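BauA (Acinetobacter baumannii, PDB 6HCP) takes up iron across the outer membrane as the ferric preacinetobactin receptor, consistent with its place among the TonB-dependent siderophore transporters. Local coordinates at residues 660-664 with 665-669; 617-621 with 622-626. All coordinates share one frame; numbering follows the deposited sequence. Where two conformers were deposited one is given.

Interaction 1: residues 660-664 with 665-669; sequences TKVED and HPVTF. With C8E ((hydroxyethyloxy)tri(ethyloxy)octane), chain B.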
loop_
_atom_site.group_PDB
_atom_site.type_symbol
_atom_site.label_atom_id
_atom_site.label_comp_id
_atom_site.label_asym_id
_atom_site.label_seq_id
_atom_site.Cartn_x
_atom_site.Cartn_y
_atom_site.Cartn_z
ATOM N N THR A 660 -23.129 -3.623 -14.551
ATOM C CA THR A 660 -23.581 -4.745 -15.368
ATOM C C THR A 660 -25.032 -5.066 -15.004
ATOM O O THR A 660 -25.672 -4.306 -14.275
ATOM C CB THR A 660 -22.619 -5.930 -15.197
ATOM O OG1 THR A 660 -22.925 -6.911 -16.185
ATOM C CG2 THR A 660 -22.680 -6.555 -13.823
ATOM N N LYS A 661 -25.545 -6.192 -15.520
ATOM C CA LYS A 661 -26.825 -6.741 -15.103
ATOM C C LYS A 661 -26.672 -8.222 -14.757
ATOM O O LYS A 661 -25.824 -8.906 -15.297
ATOM C CB LYS A 661 -27.873 -6.574 -16.202
ATOM C CG LYS A 661 -28.186 -5.130 -16.546
ATOM C CD LYS A 661 -29.189 -4.989 -17.662
ATOM C CE LYS A 661 -29.264 -3.577 -18.201
ATOM N NZ LYS A 661 -30.458 -3.392 -19.057
ATOM N N VAL A 662 -27.420 -8.647 -13.744
ATOM C CA VAL A 662 -27.540 -10.037 -13.363
ATOM C C VAL A 662 -29.012 -10.420 -13.502
ATOM O O VAL A 662 -29.869 -9.861 -12.794
ATOM C CB VAL A 662 -27.041 -10.277 -11.931
ATOM C CG1 VAL A 662 -27.224 -11.720 -11.517
ATOM C CG2 VAL A 662 -25.595 -9.844 -11.757
ATOM N N GLU A 663 -29.306 -11.244 -14.514
ATOM C CA GLU A 663 -30.671 -11.641 -14.855
ATOM C C GLU A 663 -31.498 -10.391 -15.168
ATOM O O GLU A 663 -32.622 -10.252 -14.691
ATOM C CB GLU A 663 -31.329 -12.425 -13.716
ATOM C CG GLU A 663 -30.443 -13.502 -13.103
ATOM C CD GLU A 663 -30.395 -14.843 -13.825
ATOM O OE1 GLU A 663 -31.042 -14.967 -14.893
ATOM O OE2 GLU A 663 -29.656 -15.741 -13.349
ATOM N N ASP A 664 -30.868 -9.438 -15.861
ATOM C CA ASP A 664 -31.499 -8.187 -16.273
ATOM C C ASP A 664 -31.704 -7.212 -15.092
ATOM O O ASP A 664 -32.254 -6.142 -15.288
ATOM C CB ASP A 664 -32.833 -8.457 -16.979
ATOM C CG ASP A 664 -33.032 -7.580 -18.202
ATOM O OD1 ASP A 664 -32.074 -7.457 -18.989
ATOM O OD2 ASP A 664 -34.107 -6.962 -18.314
ATOM N N HIS A 665 -31.228 -7.539 -13.884
ATOM C CA HIS A 665 -31.225 -6.545 -12.773
ATOM C C HIS A 665 -29.921 -5.739 -12.760
ATOM O O HIS A 665 -28.838 -6.310 -12.628
ATOM C CB HIS A 665 -31.462 -7.249 -11.442
ATOM C CG HIS A 665 -32.829 -7.825 -11.302
ATOM N ND1 HIS A 665 -33.827 -7.187 -10.592
ATOM C CD2 HIS A 665 -33.366 -8.974 -11.770
ATOM C CE1 HIS A 665 -34.923 -7.925 -10.625
ATOM N NE2 HIS A 665 -34.659 -9.032 -11.328
ATOM N N PRO A 666 -29.976 -4.389 -12.871
ATOM C CA PRO A 666 -28.769 -3.563 -12.781
ATOM C C PRO A 666 -28.021 -3.804 -11.463
ATOM O O PRO A 666 -28.634 -3.882 -10.403
ATOM C CB PRO A 666 -29.278 -2.113 -12.890
ATOM C CG PRO A 666 -30.601 -2.250 -13.651
ATOM C CD PRO A 666 -31.164 -3.595 -13.227
ATOM N N VAL A 667 -26.709 -4.027 -11.582
ATOM C CA VAL A 667 -25.799 -4.196 -10.454
ATOM C C VAL A 667 -24.562 -3.325 -10.705
ATOM O O VAL A 667 -24.036 -3.299 -11.820
ATOM C CB VAL A 667 -25.392 -5.668 -10.269
ATOM C CG1 VAL A 667 -24.312 -5.822 -9.213
ATOM C CG2 VAL A 667 -26.588 -6.544 -9.926
ATOM N N THR A 668 -24.126 -2.594 -9.665
ATOM C CA THR A 668 -22.916 -1.787 -9.738
ATOM C C THR A 668 -22.025 -2.075 -8.519
ATOM O O THR A 668 -22.478 -2.085 -7.374
ATOM C CB THR A 668 -23.225 -0.289 -9.824
ATOM O OG1 THR A 668 -23.942 -0.030 -11.023
ATOM C CG2 THR A 668 -21.980 0.569 -9.826
ATOM N N PHE A 669 -20.761 -2.376 -8.818
ATOM C CA PHE A 669 -19.696 -2.566 -7.839
ATOM C C PHE A 669 -18.793 -1.326 -7.847
ATOM O O PHE A 669 -18.456 -0.827 -8.912
ATOM C CB PHE A 669 -18.837 -3.778 -8.198
ATOM C CG PHE A 669 -19.592 -5.082 -8.304
ATOM C CD1 PHE A 669 -20.238 -5.432 -9.482
ATOM C CD2 PHE A 669 -19.704 -5.925 -7.218
ATOM C CE1 PHE A 669 -20.977 -6.604 -9.565
ATOM C CE2 PHE A 669 -20.419 -7.110 -7.310
ATOM C CZ PHE A 669 -21.070 -7.438 -8.476
HETATM C C1 C8E B . -15.855 -7.035 -9.903
HETATM C C2 C8E B . -16.996 -8.000 -9.683
HETATM C C3 C8E B . -17.619 -8.413 -11.018
HETATM C C4 C8E B . -18.794 -9.405 -10.882
HETATM C C5 C8E B . -19.516 -9.560 -12.224
HETATM C C6 C8E B . -20.810 -10.369 -12.167
HETATM C C7 C8E B . -21.116 -10.974 -13.536
HETATM C C8 C8E B . -22.604 -11.239 -13.754
HETATM O O9 C8E B . -22.817 -11.959 -14.974
HETATM C C10 C8E B . -24.176 -11.905 -15.429
#
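Thr-660 and Val-667 face each other as a hydrogen-bonded antiparallel pair, the N of Thr-660 lying 2.9 Å from the O of Val-667 and a second, equally short bond running back the other way. Two residues on, Val-662 and His-665 form the next hydrogen-bonded pair. Between them the chain reverses through Glu-663 and Asp-664 in a type I' turn, both residues taking the positive phi angles that this turn requires. The result is a two-residue beta hairpin, closed at its end by the bond from His-665 N to Val-662 O (2.9 Å).

On the face carrying Thr-660, Val-662, His-665 and Val-667, one methyl of each valine does the touching: CG2 of Val-662 meets CG2 of Val-667 at 3.9 Å. That branch of Val-662 stands anti to its carbonyl carbon and also reaches C8 of the bound detergent C8E at 3.9 Å. Farther along, the C8E tail runs over one face of the Phe-669 ring, with C2 4.0 Å above the ring plane and over its centre. The imidazole of His-665 turns its edge to the Val-662 carbonyl, and its CD2 comes within 3.3 Å of Glu-663 O. On the other face, the extended Lys-661 side chain passes Pro-666 with only its base, CG lying 4.1 Å from CA of Pro-666.

Val-662 packs on Ile-572 of a second subunit. Strand 697-705 pairs antiparallel with the other edge of strand 665-674: Asp-705 O accepts a hydrogen bond from His-665 ND1, Tyr-704 sets its ring nearly parallel to the imidazole, and backbone bonds join Pro-666 to Asp-705 and Thr-668 to Ser-703.

Interaction 2: residues 617-621 with 622-626; sequences TQVAQ and GTLTL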
loop_
_atom_site.group_PDB
_atom_site.type_symbol
_atom_site.label_atom_id
_atom_site.label_comp_id
_atom_site.label_asym_id
_atom_site.label_seq_id
_atom_site.Cartn_x
_atom_site.Cartn_y
_atom_site.Cartn_z
ATOM N N THR A 617 -14.426 1.628 -20.228
ATOM C CA THR A 617 -14.183 0.652 -21.304
ATOM C C THR A 617 -15.133 -0.532 -21.098
ATOM O O THR A 617 -15.498 -0.856 -19.963
ATOM C CB THR A 617 -12.698 0.256 -21.366
ATOM O OG1 THR A 617 -12.430 -0.468 -22.572
ATOM C CG2 THR A 617 -12.261 -0.572 -20.179
ATOM N N GLN A 618 -15.581 -1.129 -22.210
ATOM C CA GLN A 618 -16.488 -2.295 -22.164
ATOM C C GLN A 618 -15.702 -3.544 -21.732
ATOM O O GLN A 618 -14.618 -3.797 -22.224
ATOM C CB GLN A 618 -17.174 -2.546 -23.505
ATOM C CG GLN A 618 -17.552 -4.013 -23.690
ATOM C CD GLN A 618 -18.844 -4.236 -24.434
ATOM O OE1 GLN A 618 -19.121 -3.592 -25.443
ATOM N NE2 GLN A 618 -19.606 -5.219 -23.980
ATOM N N VAL A 619 -16.218 -4.264 -20.732
ATOM C CA VAL A 619 -15.624 -5.530 -20.304
ATOM C C VAL A 619 -16.759 -6.539 -20.145
ATOM O O VAL A 619 -17.631 -6.356 -19.289
ATOM C CB VAL A 619 -14.823 -5.409 -18.989
ATOM C CG1 VAL A 619 -14.356 -6.770 -18.490
ATOM C CG2 VAL A 619 -13.645 -4.462 -19.103
ATOM N N ALA A 620 -16.705 -7.621 -20.932
ATOM C CA ALA A 620 -17.763 -8.612 -20.934
ATOM C C ALA A 620 -19.087 -7.887 -21.186
ATOM O O ALA A 620 -19.116 -6.942 -21.973
ATOM C CB ALA A 620 -17.758 -9.367 -19.623
ATOM N N GLN A 621 -20.100 -8.179 -20.363
ATOM C CA GLN A 621 -21.409 -7.559 -20.502
ATOM C C GLN A 621 -21.569 -6.442 -19.456
ATOM O O GLN A 621 -22.483 -6.474 -18.622
ATOM C CB GLN A 621 -22.504 -8.619 -20.372
ATOM C CG GLN A 621 -22.439 -9.677 -21.467
ATOM C CD GLN A 621 -23.779 -10.312 -21.740
ATOM O OE1 GLN A 621 -24.470 -10.768 -20.830
ATOM N NE2 GLN A 621 -24.159 -10.346 -23.006
ATOM N N GLY A 622 -20.677 -5.450 -19.511
ATOM C CA GLY A 622 -20.770 -4.285 -18.624
ATOM C C GLY A 622 -19.721 -3.237 -18.939
ATOM O O GLY A 622 -18.961 -3.346 -19.901
ATOM N N THR A 623 -19.698 -2.189 -18.110
ATOM C CA THR A 623 -18.793 -1.083 -18.293
ATOM C C THR A 623 -17.880 -0.987 -17.072
ATOM O O THR A 623 -18.358 -0.968 -15.931
ATOM C CB THR A 623 -19.547 0.235 -18.476
ATOM O OG1 THR A 623 -20.429 0.077 -19.586
ATOM C CG2 THR A 623 -18.619 1.403 -18.712
ATOM N N LEU A 624 -16.578 -1.044 -17.335
ATOM C CA LEU A 624 -15.576 -0.832 -16.329
ATOM C C LEU A 624 -15.170 0.641 -16.380
ATOM O O LEU A 624 -14.909 1.171 -17.453
ATOM C CB LEU A 624 -14.366 -1.731 -16.577
ATOM C CG LEU A 624 -13.158 -1.423 -15.687
ATOM C CD1 LEU A 624 -13.428 -1.811 -14.243
ATOM C CD2 LEU A 624 -11.905 -2.131 -16.203
ATOM N N THR A 625 -15.203 1.294 -15.209
ATOM C CA THR A 625 -14.700 2.654 -15.057
ATOM C C THR A 625 -13.494 2.648 -14.109
ATOM O O THR A 625 -13.546 2.059 -13.038
ATOM C CB THR A 625 -15.775 3.586 -14.473
ATOM O OG1 THR A 625 -16.946 3.489 -15.282
ATOM C CG2 THR A 625 -15.313 5.027 -14.393
ATOM N N LEU A 626 -12.424 3.310 -14.529
ATOM C CA LEU A 626 -11.299 3.587 -13.671
ATOM C C LEU A 626 -11.324 5.084 -13.340
ATOM O O LEU A 626 -11.570 5.918 -14.213
ATOM C CB LEU A 626 -10.003 3.202 -14.379
ATOM C CG LEU A 626 -9.886 1.716 -14.751
ATOM C CD1 LEU A 626 -8.565 1.421 -15.439
ATOM C CD2 LEU A 626 -10.048 0.841 -13.526
#
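Val-619 and Leu-624 lie side by side and point the same way, forming the close-packed part of this hairpin. CG2 of Val-619, anti to its own carbonyl carbon, presses on CB of Leu-624 at 3.8 Å and lies 4.1 Å from CD2 of the same leucine. Next to this contact the strands are joined by a hydrogen-bonded antiparallel pair: Leu-624 N donates to Thr-617 O (2.8 Å), and Thr-617 N donates to Leu-624 O (2.9 Å). Both bonds point almost straight into the carbonyls. A third bond, from Val-619 N to Gly-622 O (3.0 Å), closes the end of the hairpin where Gly-622 is stretched nearly flat.

The face with Gln-618 and Thr-623 is less closely packed. These two form a non-hydrogen-bonded pair without apolar contact between their side chains, and CG2 of Thr-623 comes no nearer than 4.1 Å to O of Thr-617. The exposed Gln-618 instead folds back over the turn: its chain, bent at chi2 (145°), carries NE2 to Ala-620 O at 2.7 Å, with the carbonyl oxygen lying in the amide plane. The same oxygen receives a weak bond from Gly-622 N (3.3 Å), so it takes one firm and one weak bond. Ala-620 and the long side chain of Gln-621 project from the turn and are exposed. Neighbouring copies of the protein approach this end too, Trp-615 of a second subunit packing on Val-619.

Such a short connection between long antiparallel strands is characteristic of the tight hairpins on the periplasmic side of TonB-dependent receptor barrels. Here it joins strands 599-618 and 622-637 of the BauA barrel wall.

Followed from the N terminus, strand 599-618 reaches the turn closed by interaction 2, and the chain returns along strand 622-637. A further connection leads into strand 645-662, which ends at the turn closed by interaction 1 before strand 665-674 departs. The two hairpins are thus in series, neither nested nor crossed, with centres about 12 Å apart at the same end of the barrel. Strands 622-637 and 645-662 are neighbours and bond the hairpins edge to edge, with Thr-623 paired to Ser-659 through the backbone. A probable hydrogen bond of 2.5 Å from Thr-660 OG1 to Gln-621 O ties strand 645-662 to the turn at Gln-621. Strand 697-705 then continues the barrel wall beyond 665-674.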